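Local coordinates for protein latency-associated nuclear antigen (Murid herpesvirus 4, PDB 4BLG) that probably binds DNA through the C-terminal domain described here, which pairs with a second copy of itself, at residues P24-P29 with A96-R101; H32-F37 with F89-K94; K38-F43 with P123-P128. All coordinates share one frame; numbering follows the deposited sequence.

Overall arrangement
From the N terminus, the chain passes through the short helix 24-27, the loop 32-37 and strand 39-45, and each later meets something much further along. Contact 1 closes a loop of 66 intervening residues by bringing helix 93-110 against helix 24-27. Contact 2, nested inside that loop, sets residues 32-37 beside the end of strand 84-90 and the turn into helix 93-110. Contact 3 runs from strand 39-45 to the segment after strand 115-122 and so crosses both others. Contacts 2 and 3 are neighbours, joined by backbone bonds from Phe37 to Phe125 and from Lys38 to Glu91. Together the three tie both helices to one antiparallel sheet, and contacts 2 and 3 also touch the second subunit.

Contact 1 of 3, residues P24-P29 with A96-R101; sequences PRLFDP and AKKLKR. With PO4 (phosphate ion), chain D.
Leu26 and Leu99 meet where the short helix 24-27 packs beside helix 93-110, which itself lies against the antiparallel sheet of this alpha-beta DNA-binding domain. Leu26 has CG anti to the backbone N (chi1 -174°), and chi2 (58°) sets the methyls beyond it, with CD2 3.8 Å from Leu99 CA. The two leucine side chains cross at about a right angle. Next door, Leu99 CD1 presses on the Phe27 ring, 3.4 Å from CZ, a tight fit. Val63 touches both leucines, and Val90 and Ser88 of strand 84-90 also touch Leu99.

The solvent side of the interface is polar. A phosphate ion, probably from the crystallisation liquor, sits by the start of helix 24-27, where Leu26 N bonds O2 at 3.0 Å. The Arg25 guanidinium meets the ion edge-on, and phosphate O3 accepts from both Arg25 N (2.7 Å) and Arg25 NE (3.0 Å, 159°). Bent at chi3 and chi4, Lys98 brings NZ, which also bonds Gln95, to the same ion. The anion probably offsets the repulsion between Arg25 NH2 and Lys98 NZ, 3.9 Å apart. Both cations share one oxygen: phosphate O4 accepts from Arg25 NH2 at 2.6 Å and from Lys98 NZ at 2.7 Å.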
loop_
_atom_site.group_PDB
_atom_site.type_symbol
_atom_site.label_atom_id
_atom_site.label_comp_id
_atom_site.label_asym_id
_atom_site.label_seq_id
_atom_site.Cartn_x
_atom_site.Cartn_y
_atom_site.Cartn_z
ATOM N N PRO A 24 20.022 -14.359 -1.781
ATOM C CA PRO A 24 20.026 -14.872 -3.158
ATOM C C PRO A 24 18.678 -15.374 -3.663
ATOM O O PRO A 24 18.286 -15.002 -4.762
ATOM C CB PRO A 24 21.031 -16.030 -3.104
ATOM C CG PRO A 24 21.855 -15.771 -1.905
ATOM C CD PRO A 24 20.982 -15.070 -0.924
ATOM N N ARG A 25 17.994 -16.219 -2.902
ATOM C CA ARG A 25 16.702 -16.741 -3.344
ATOM C C ARG A 25 15.678 -15.615 -3.478
ATOM O O ARG A 25 15.007 -15.492 -4.503
ATOM C CB ARG A 25 16.186 -17.819 -2.386
ATOM C CG ARG A 25 16.975 -19.133 -2.460
ATOM C CD ARG A 25 16.618 -20.105 -1.332
ATOM N NE ARG A 25 16.693 -19.480 -0.012
ATOM C CZ ARG A 25 16.307 -20.056 1.123
ATOM N NH1 ARG A 25 15.813 -21.288 1.126
ATOM N NH2 ARG A 25 16.415 -19.394 2.268
ATOM N N LEU A 26 15.568 -14.790 -2.446
ATOM C CA LEU A 26 14.607 -13.696 -2.455
ATOM C C LEU A 26 14.823 -12.752 -3.644
ATOM O O LEU A 26 13.859 -12.329 -4.285
ATOM C CB LEU A 26 14.676 -12.916 -1.141
ATOM C CG LEU A 26 13.615 -11.826 -0.961
ATOM C CD1 LEU A 26 12.210 -12.406 -1.058
ATOM C CD2 LEU A 26 13.808 -11.104 0.363
ATOM N N PHE A 27 16.081 -12.437 -3.954
ATOM C CA PHE A 27 16.375 -11.440 -4.987
ATOM C C PHE A 27 16.882 -12.017 -6.297
ATOM O O PHE A 27 17.312 -11.276 -7.176
ATOM C CB PHE A 27 17.358 -10.405 -4.465
ATOM C CG PHE A 27 16.731 -9.411 -3.550
ATOM C CD1 PHE A 27 16.096 -8.294 -4.059
ATOM C CD2 PHE A 27 16.756 -9.602 -2.181
ATOM C CE1 PHE A 27 15.504 -7.380 -3.219
ATOM C CE2 PHE A 27 16.167 -8.689 -1.333
ATOM C CZ PHE A 27 15.541 -7.576 -1.852
ATOM N N ASP A 28 16.830 -13.336 -6.426
ATOM C CA ASP A 28 17.126 -13.989 -7.692
ATOM C C ASP A 28 16.311 -13.329 -8.798
ATOM O O ASP A 28 15.081 -13.303 -8.724
ATOM C CB ASP A 28 16.753 -15.468 -7.616
ATOM C CG ASP A 28 17.431 -16.291 -8.686
ATOM O OD1 ASP A 28 17.811 -15.698 -9.718
ATOM O OD2 ASP A 28 17.582 -17.522 -8.493
ATOM N N PRO A 29 16.984 -12.796 -9.834
ATOM C CA PRO A 29 16.250 -12.148 -10.927
ATOM C C PRO A 29 15.616 -13.160 -11.881
ATOM O O PRO A 29 14.825 -12.778 -12.746
ATOM C CB PRO A 29 17.328 -11.332 -11.652
ATOM C CG PRO A 29 18.630 -11.616 -10.942
ATOM C CD PRO A 29 18.426 -12.832 -10.105
ATOM N N ALA A 96 8.603 -11.581 4.169
ATOM C CA ALA A 96 8.510 -10.164 4.506
ATOM C C ALA A 96 9.467 -9.814 5.649
ATOM O O ALA A 96 10.071 -8.742 5.651
ATOM C CB ALA A 96 7.082 -9.777 4.869
ATOM N N LYS A 97 9.603 -10.722 6.612
ATOM C CA LYS A 97 10.484 -10.511 7.756
ATOM C C LYS A 97 11.914 -10.394 7.210
ATOM O O LYS A 97 12.667 -9.477 7.565
ATOM C CB LYS A 97 10.359 -11.682 8.757
ATOM N NZ LYS A 97 11.737 -13.671 13.319
ATOM N N LYS A 98 12.263 -11.328 6.323
ATOM C CA LYS A 98 13.603 -11.386 5.703
ATOM C C LYS A 98 13.904 -10.113 4.898
ATOM O O LYS A 98 14.970 -9.520 5.024
ATOM C CB LYS A 98 13.754 -12.598 4.761
ATOM C CG LYS A 98 15.218 -13.004 4.463
ATOM C CD LYS A 98 15.304 -13.944 3.253
ATOM C CE LYS A 98 14.933 -15.380 3.640
ATOM N NZ LYS A 98 14.294 -16.152 2.534
ATOM N N LEU A 99 12.947 -9.709 4.072
ATOM C CA LEU A 99 13.109 -8.574 3.178
ATOM C C LEU A 99 13.353 -7.322 3.990
ATOM O O LEU A 99 14.207 -6.507 3.660
ATOM C CB LEU A 99 11.844 -8.379 2.340
ATOM C CG LEU A 99 11.893 -7.126 1.465
ATOM C CD1 LEU A 99 13.084 -7.206 0.520
ATOM C CD2 LEU A 99 10.610 -6.933 0.683
ATOM N N LYS A 100 12.575 -7.168 5.053
ATOM C CA LYS A 100 12.677 -5.992 5.897
ATOM C C LYS A 100 14.048 -5.950 6.555
ATOM O O LYS A 100 14.683 -4.897 6.618
ATOM C CB LYS A 100 11.582 -6.002 6.961
ATOM C CG LYS A 100 11.500 -4.723 7.756
ATOM C CD LYS A 100 10.552 -4.854 8.919
ATOM C CE LYS A 100 10.559 -3.605 9.771
ATOM N NZ LYS A 100 10.639 -3.935 11.216
ATOM N N ARG A 101 14.496 -7.095 7.054
ATOM C CA ARG A 101 15.779 -7.192 7.741
ATOM C C ARG A 101 16.933 -6.763 6.847
ATOM O O ARG A 101 17.816 -6.006 7.267
ATOM C CB ARG A 101 16.027 -8.626 8.202
ATOM C CG ARG A 101 17.311 -8.813 9.008
ATOM C CD ARG A 101 17.351 -10.216 9.601
ATOM N NE ARG A 101 16.251 -10.299 10.547
ATOM C CZ ARG A 101 15.246 -11.168 10.496
ATOM N NH1 ARG A 101 15.185 -12.131 9.585
ATOM N NH2 ARG A 101 14.285 -11.095 11.397
HETATM P P PO4 D . 17.672 -16.143 0.766
HETATM O O1 PO4 D . 18.741 -15.719 1.738
HETATM O O2 PO4 D . 17.022 -14.932 0.143
HETATM O O3 PO4 D . 18.237 -16.975 -0.353
HETATM O O4 PO4 D . 16.633 -16.933 1.516
#

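Contact 2 of 3, residues H32-F37 with F89-K94; sequences HPPTHF and FVEDKK
Phe37 and Glu91 bring their backbones together, with CA atoms 4.3 Å apart, where the loop before strand 39-45 passes the end of strand 84-90. The two segments do not bond to each other directly here. A water instead donates to both His36 O, at 2.9 Å, and Glu91 O, while Phe37 CA makes a CA-H...O contact with Val90 O.

Phe37 has the largest single share of the buried surface, followed by Glu91. Its CG lies anti to the carbonyl carbon (chi1 -66°), and the ring presents its CD2 corner to the other segment, with Val90 N lying at the ring edge, 3.6 Å from CD2. The same CD2 touches Phe89 CB at 3.8 Å, the two phenylalanine side chains crossing at about a right angle. One ring face is covered from within its own segment by Pro34 CG, displaced toward the rim. Leu64 and Leu127 add further apolar cover, and Pro72 of the second subunit packs on Phe89.

Toward the surface, Glu91 is extended beyond CG and slides past Pro34 in the opposite direction. Its CG approaches Pro34 CB to 3.3 Å and His36 O to 3.6 Å, so the methylenes of an acidic residue act as apolar packing, and the carboxylate carbon CD of Glu91 still lies 3.5 Å from Pro34 CB.

The chemistry is thus divided: Phe37 packs on the Phe89-Val90 backbone and Pro34 on the Glu91 methylenes, while the water links two carbonyl acceptors that could not bond each other, Glu91 O having Lys38 N as a second donor.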
loop_
_atom_site.group_PDB
_atom_site.type_symbol
_atom_site.label_atom_id
_atom_site.label_comp_id
_atom_site.label_asym_id
_atom_site.label_seq_id
_atom_site.Cartn_x
_atom_site.Cartn_y
_atom_site.Cartn_z
ATOM N N HIS A 32 10.689 -18.395 -10.596
ATOM C CA HIS A 32 9.246 -18.226 -10.752
ATOM C C HIS A 32 8.649 -17.439 -9.599
ATOM O O HIS A 32 8.959 -17.704 -8.438
ATOM C CB HIS A 32 8.566 -19.590 -10.827
ATOM C CG HIS A 32 8.944 -20.379 -12.036
ATOM N ND1 HIS A 32 9.845 -21.425 -11.996
ATOM C CD2 HIS A 32 8.555 -20.273 -13.328
ATOM C CE1 HIS A 32 9.984 -21.930 -13.205
ATOM N NE2 HIS A 32 9.213 -21.248 -14.036
ATOM N N PRO A 33 7.776 -16.468 -9.913
ATOM C CA PRO A 33 7.157 -15.735 -8.811
ATOM C C PRO A 33 6.279 -16.672 -8.016
ATOM O O PRO A 33 5.879 -17.711 -8.532
ATOM C CB PRO A 33 6.311 -14.674 -9.518
ATOM C CG PRO A 33 6.017 -15.249 -10.846
ATOM C CD PRO A 33 7.198 -16.104 -11.216
ATOM N N PRO A 34 5.992 -16.322 -6.763
ATOM C CA PRO A 34 5.100 -17.192 -6.008
ATOM C C PRO A 34 3.695 -17.104 -6.587
ATOM O O PRO A 34 3.389 -16.192 -7.360
ATOM C CB PRO A 34 5.147 -16.596 -4.606
ATOM C CG PRO A 34 5.443 -15.148 -4.822
ATOM C CD PRO A 34 6.310 -15.077 -6.041
ATOM N N THR A 35 2.843 -18.037 -6.202
ATOM C CA THR A 35 1.500 -18.099 -6.750
ATOM C C THR A 35 0.666 -16.944 -6.229
ATOM O O THR A 35 -0.127 -16.366 -6.971
ATOM C CB THR A 35 0.833 -19.418 -6.389
ATOM O OG1 THR A 35 1.623 -20.494 -6.906
ATOM C CG2 THR A 35 -0.583 -19.489 -6.973
ATOM N N HIS A 36 0.859 -16.609 -4.955
ATOM C CA HIS A 36 0.146 -15.499 -4.326
ATOM C C HIS A 36 1.086 -14.691 -3.443
ATOM O O HIS A 36 2.038 -15.225 -2.874
ATOM C CB HIS A 36 -1.024 -16.010 -3.478
ATOM C CG HIS A 36 -2.062 -16.752 -4.259
ATOM N ND1 HIS A 36 -2.594 -16.272 -5.437
ATOM C CD2 HIS A 36 -2.675 -17.936 -4.024
ATOM C CE1 HIS A 36 -3.486 -17.132 -5.897
ATOM N NE2 HIS A 36 -3.554 -18.150 -5.058
ATOM N N PHE A 37 0.808 -13.398 -3.338
ATOM C CA PHE A 37 1.575 -12.496 -2.491
ATOM C C PHE A 37 0.728 -12.107 -1.286
ATOM O O PHE A 37 -0.102 -11.204 -1.374
ATOM C CB PHE A 37 1.951 -11.240 -3.275
ATOM C CG PHE A 37 2.904 -11.497 -4.401
ATOM C CD1 PHE A 37 2.438 -11.926 -5.634
ATOM C CD2 PHE A 37 4.270 -11.323 -4.225
ATOM C CE1 PHE A 37 3.317 -12.174 -6.675
ATOM C CE2 PHE A 37 5.155 -11.561 -5.264
ATOM C CZ PHE A 37 4.676 -11.988 -6.492
ATOM N N PHE A 89 5.950 -6.363 -2.476
ATOM C CA PHE A 89 5.144 -7.553 -2.240
ATOM C C PHE A 89 5.993 -8.819 -2.262
ATOM O O PHE A 89 6.894 -8.954 -3.090
ATOM C CB PHE A 89 4.040 -7.650 -3.291
ATOM C CG PHE A 89 3.122 -6.465 -3.306
ATOM C CD1 PHE A 89 2.053 -6.391 -2.428
ATOM C CD2 PHE A 89 3.327 -5.425 -4.194
ATOM C CE1 PHE A 89 1.206 -5.290 -2.431
ATOM C CE2 PHE A 89 2.487 -4.325 -4.202
ATOM C CZ PHE A 89 1.420 -4.260 -3.323
ATOM N N VAL A 90 5.680 -9.737 -1.348
ATOM C CA VAL A 90 6.365 -11.020 -1.232
ATOM C C VAL A 90 5.361 -12.107 -0.886
ATOM O O VAL A 90 4.205 -11.825 -0.527
ATOM C CB VAL A 90 7.428 -11.009 -0.119
ATOM C CG1 VAL A 90 8.561 -10.061 -0.458
ATOM C CG2 VAL A 90 6.793 -10.642 1.214
ATOM N N GLU A 91 5.814 -13.351 -0.977
ATOM C CA GLU A 91 4.929 -14.498 -0.795
ATOM C C GLU A 91 4.184 -14.477 0.553
ATOM O O GLU A 91 2.966 -14.709 0.599
ATOM C CB GLU A 91 5.700 -15.816 -0.924
ATOM C CG GLU A 91 4.818 -16.984 -1.351
ATOM C CD GLU A 91 5.584 -18.287 -1.568
ATOM O OE1 GLU A 91 6.820 -18.316 -1.366
ATOM O OE2 GLU A 91 4.926 -19.284 -1.950
ATOM N N ASP A 92 4.903 -14.215 1.643
ATOM C CA ASP A 92 4.358 -14.448 2.983
ATOM C C ASP A 92 5.122 -13.742 4.095
ATOM O O ASP A 92 6.033 -12.949 3.832
ATOM C CB ASP A 92 4.314 -15.955 3.263
ATOM C CG ASP A 92 5.696 -16.606 3.224
ATOM O OD1 ASP A 92 6.710 -15.925 3.515
ATOM O OD2 ASP A 92 5.769 -17.811 2.901
ATOM N N LYS A 93 4.729 -14.043 5.334
ATOM C CA LYS A 93 5.245 -13.382 6.536
ATOM C C LYS A 93 6.754 -13.674 6.709
ATOM O O LYS A 93 7.526 -12.791 7.099
ATOM C CB LYS A 93 4.433 -13.828 7.773
ATOM C CG LYS A 93 4.794 -13.112 9.084
ATOM N NZ LYS A 93 3.552 -12.901 12.724
ATOM N N LYS A 94 7.176 -14.896 6.386
ATOM C CA LYS A 94 8.594 -15.259 6.455
ATOM C C LYS A 94 9.412 -14.366 5.523
ATOM O O LYS A 94 10.375 -13.724 5.939
ATOM C CB LYS A 94 8.810 -16.734 6.082
ATOM C CG LYS A 94 10.262 -17.206 6.197
ATOM C CD LYS A 94 10.434 -18.670 5.770
ATOM C CE LYS A 94 11.808 -19.209 6.163
ATOM N NZ LYS A 94 12.032 -20.620 5.725
HETATM O O HOH W 1 1.510 -16.996 -0.658
#

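Contact 3 of 3, residues K38-F43 with P123-P128; sequences KSAVMF and PYFPLP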
loop_
_atom_site.group_PDB
_atom_site.type_symbol
_atom_site.label_atom_id
_atom_site.label_comp_id
_atom_site.label_asym_id
_atom_site.label_seq_id
_atom_site.Cartn_x
_atom_site.Cartn_y
_atom_site.Cartn_z
ATOM N N LYS A 38 0.934 -12.790 -0.165
ATOM C CA LYS A 38 0.126 -12.551 1.030
ATOM C C LYS A 38 0.673 -11.412 1.887
ATOM O O LYS A 38 -0.039 -10.882 2.745
ATOM C CB LYS A 38 0.024 -13.825 1.876
ATOM C CG LYS A 38 -0.681 -14.978 1.176
ATOM C CD LYS A 38 -0.833 -16.191 2.090
ATOM C CE LYS A 38 -1.835 -17.188 1.519
ATOM N NZ LYS A 38 -2.358 -18.134 2.549
ATOM N N SER A 39 1.927 -11.029 1.660
ATOM C CA SER A 39 2.549 -10.000 2.486
ATOM C C SER A 39 3.302 -8.951 1.685
ATOM O O SER A 39 3.493 -9.069 0.474
ATOM C CB SER A 39 3.508 -10.627 3.482
ATOM O OG SER A 39 2.900 -11.684 4.188
ATOM N N ALA A 40 3.719 -7.909 2.387
ATOM C CA ALA A 40 4.524 -6.871 1.788
ATOM C C ALA A 40 5.276 -6.142 2.880
ATOM O O ALA A 40 5.005 -6.320 4.067
ATOM C CB ALA A 40 3.654 -5.903 1.015
ATOM N N VAL A 41 6.244 -5.338 2.474
ATOM C CA VAL A 41 6.830 -4.381 3.381
ATOM C C VAL A 41 6.560 -3.002 2.815
ATOM O O VAL A 41 6.844 -2.726 1.646
ATOM C CB VAL A 41 8.346 -4.584 3.551
ATOM C CG1 VAL A 41 8.885 -3.622 4.605
ATOM C CG2 VAL A 41 8.654 -6.026 3.941
ATOM N N MET A 42 5.970 -2.145 3.630
ATOM C CA MET A 42 5.884 -0.738 3.291
ATOM C C MET A 42 7.168 -0.057 3.731
ATOM O O MET A 42 7.485 -0.027 4.922
ATOM C CB MET A 42 4.687 -0.082 3.982
ATOM C CG MET A 42 4.540 1.402 3.636
ATOM S SD MET A 42 3.123 2.177 4.430
ATOM C CE MET A 42 1.798 1.576 3.378
ATOM N N PHE A 43 7.907 0.476 2.764
ATOM C CA PHE A 43 9.073 1.286 3.069
ATOM C C PHE A 43 8.669 2.737 2.892
ATOM O O PHE A 43 8.142 3.099 1.854
ATOM C CB PHE A 43 10.249 0.957 2.143
ATOM C CG PHE A 43 10.809 -0.415 2.341
ATOM C CD1 PHE A 43 11.610 -0.703 3.443
ATOM C CD2 PHE A 43 10.558 -1.417 1.414
ATOM C CE1 PHE A 43 12.131 -1.977 3.627
ATOM C CE2 PHE A 43 11.072 -2.684 1.588
ATOM C CZ PHE A 43 11.860 -2.970 2.698
ATOM N N PRO A 123 -7.243 -12.383 1.528
ATOM C CA PRO A 123 -6.403 -13.584 1.619
ATOM C C PRO A 123 -4.993 -13.377 1.068
ATOM O O PRO A 123 -4.081 -14.106 1.446
ATOM C CB PRO A 123 -7.150 -14.584 0.733
ATOM C CG PRO A 123 -7.774 -13.742 -0.311
ATOM C CD PRO A 123 -8.195 -12.484 0.399
ATOM N N TYR A 124 -4.844 -12.417 0.159
ATOM C CA TYR A 124 -3.555 -12.033 -0.408
ATOM C C TYR A 124 -3.789 -10.764 -1.198
ATOM O O TYR A 124 -4.923 -10.352 -1.386
ATOM C CB TYR A 124 -2.965 -13.113 -1.323
ATOM C CG TYR A 124 -3.981 -13.847 -2.167
ATOM C CD1 TYR A 124 -4.610 -13.226 -3.239
ATOM C CD2 TYR A 124 -4.306 -15.170 -1.893
ATOM C CE1 TYR A 124 -5.545 -13.907 -4.008
ATOM C CE2 TYR A 124 -5.233 -15.852 -2.658
ATOM C CZ TYR A 124 -5.849 -15.218 -3.711
ATOM O OH TYR A 124 -6.770 -15.908 -4.467
ATOM N N PHE A 125 -2.718 -10.133 -1.654
ATOM C CA PHE A 125 -2.861 -8.889 -2.391
ATOM C C PHE A 125 -3.401 -9.165 -3.785
ATOM O O PHE A 125 -3.173 -10.239 -4.340
ATOM C CB PHE A 125 -1.537 -8.146 -2.444
ATOM C CG PHE A 125 -1.169 -7.487 -1.147
ATOM C CD1 PHE A 125 -1.733 -6.276 -0.792
ATOM C CD2 PHE A 125 -0.269 -8.074 -0.284
ATOM C CE1 PHE A 125 -1.403 -5.662 0.392
ATOM C CE2 PHE A 125 0.065 -7.461 0.908
ATOM C CZ PHE A 125 -0.507 -6.258 1.246
ATOM N N PRO A 126 -4.139 -8.195 -4.350
ATOM C CA PRO A 126 -4.851 -8.381 -5.617
ATOM C C PRO A 126 -3.934 -8.299 -6.837
ATOM O O PRO A 126 -4.177 -7.503 -7.737
ATOM C CB PRO A 126 -5.849 -7.224 -5.613
ATOM C CG PRO A 126 -5.133 -6.142 -4.868
ATOM C CD PRO A 126 -4.314 -6.833 -3.817
ATOM N N LEU A 127 -2.888 -9.116 -6.856
ATOM C CA LEU A 127 -2.071 -9.281 -8.050
ATOM C C LEU A 127 -2.487 -10.570 -8.759
ATOM O O LEU A 127 -2.854 -11.552 -8.114
ATOM C CB LEU A 127 -0.592 -9.339 -7.678
ATOM C CG LEU A 127 -0.099 -8.146 -6.858
ATOM C CD1 LEU A 127 0.956 -8.587 -5.865
ATOM C CD2 LEU A 127 0.439 -7.063 -7.769
ATOM N N PRO A 128 -2.439 -10.569 -10.095
ATOM C CA PRO A 128 -2.852 -11.723 -10.904
ATOM C C PRO A 128 -2.104 -13.014 -10.588
ATOM O O PRO A 128 -1.103 -13.021 -9.866
ATOM C CB PRO A 128 -2.535 -11.280 -12.337
ATOM C CG PRO A 128 -1.646 -10.104 -12.195
ATOM C CD PRO A 128 -2.042 -9.434 -10.938
#
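Pro123 O is met by a run of methylenes from Lys38, with CG nearest at 3.5 Å and CE at 3.8 Å. The lysine is extended beyond CG and lies beside the carbonyl. Its CG also touches Tyr124 CB, where the two side chains cross obliquely.

Tyr124 has CG between the backbone N and the carbonyl carbon (chi1 37°), and its ring leads away from strand 39-45. Pro123 CG lies over the centre of one face, 3.9 Å above the plane, and His36 stacks on the opposite face, making a sandwich at the edge of the domain.

Phe125 is buried, and strand 39-45 covers 63 Å² of it. Its side chain turns back to the strand and drives CE2 against the backbone, 3.6 Å from Ser39 C, with Ser39 CA in the plane at the ring edge. CE2 of Phe125 also meets Ala40 CB at 3.9 Å. Phe89 packs edge-to-face with Phe125. Close by, Phe125 N probably bonds Phe37 O, which holds the backbone of Phe125 beside the loop that carries Phe37.

Strand 115-122 runs antiparallel to strand 39-45, yet beyond the cis peptide before Pro123, residues 123-125 run about 40° from the direction of residues 38-40. Further on, Pro126 is the centre of an inverse gamma turn. Both Phe125 and Pro126 touch the second subunit, Phe125 meeting its Met42, so this C-terminal segment takes part in the dimeric alpha-beta fold that LANA DNA-binding domains share with EBNA1.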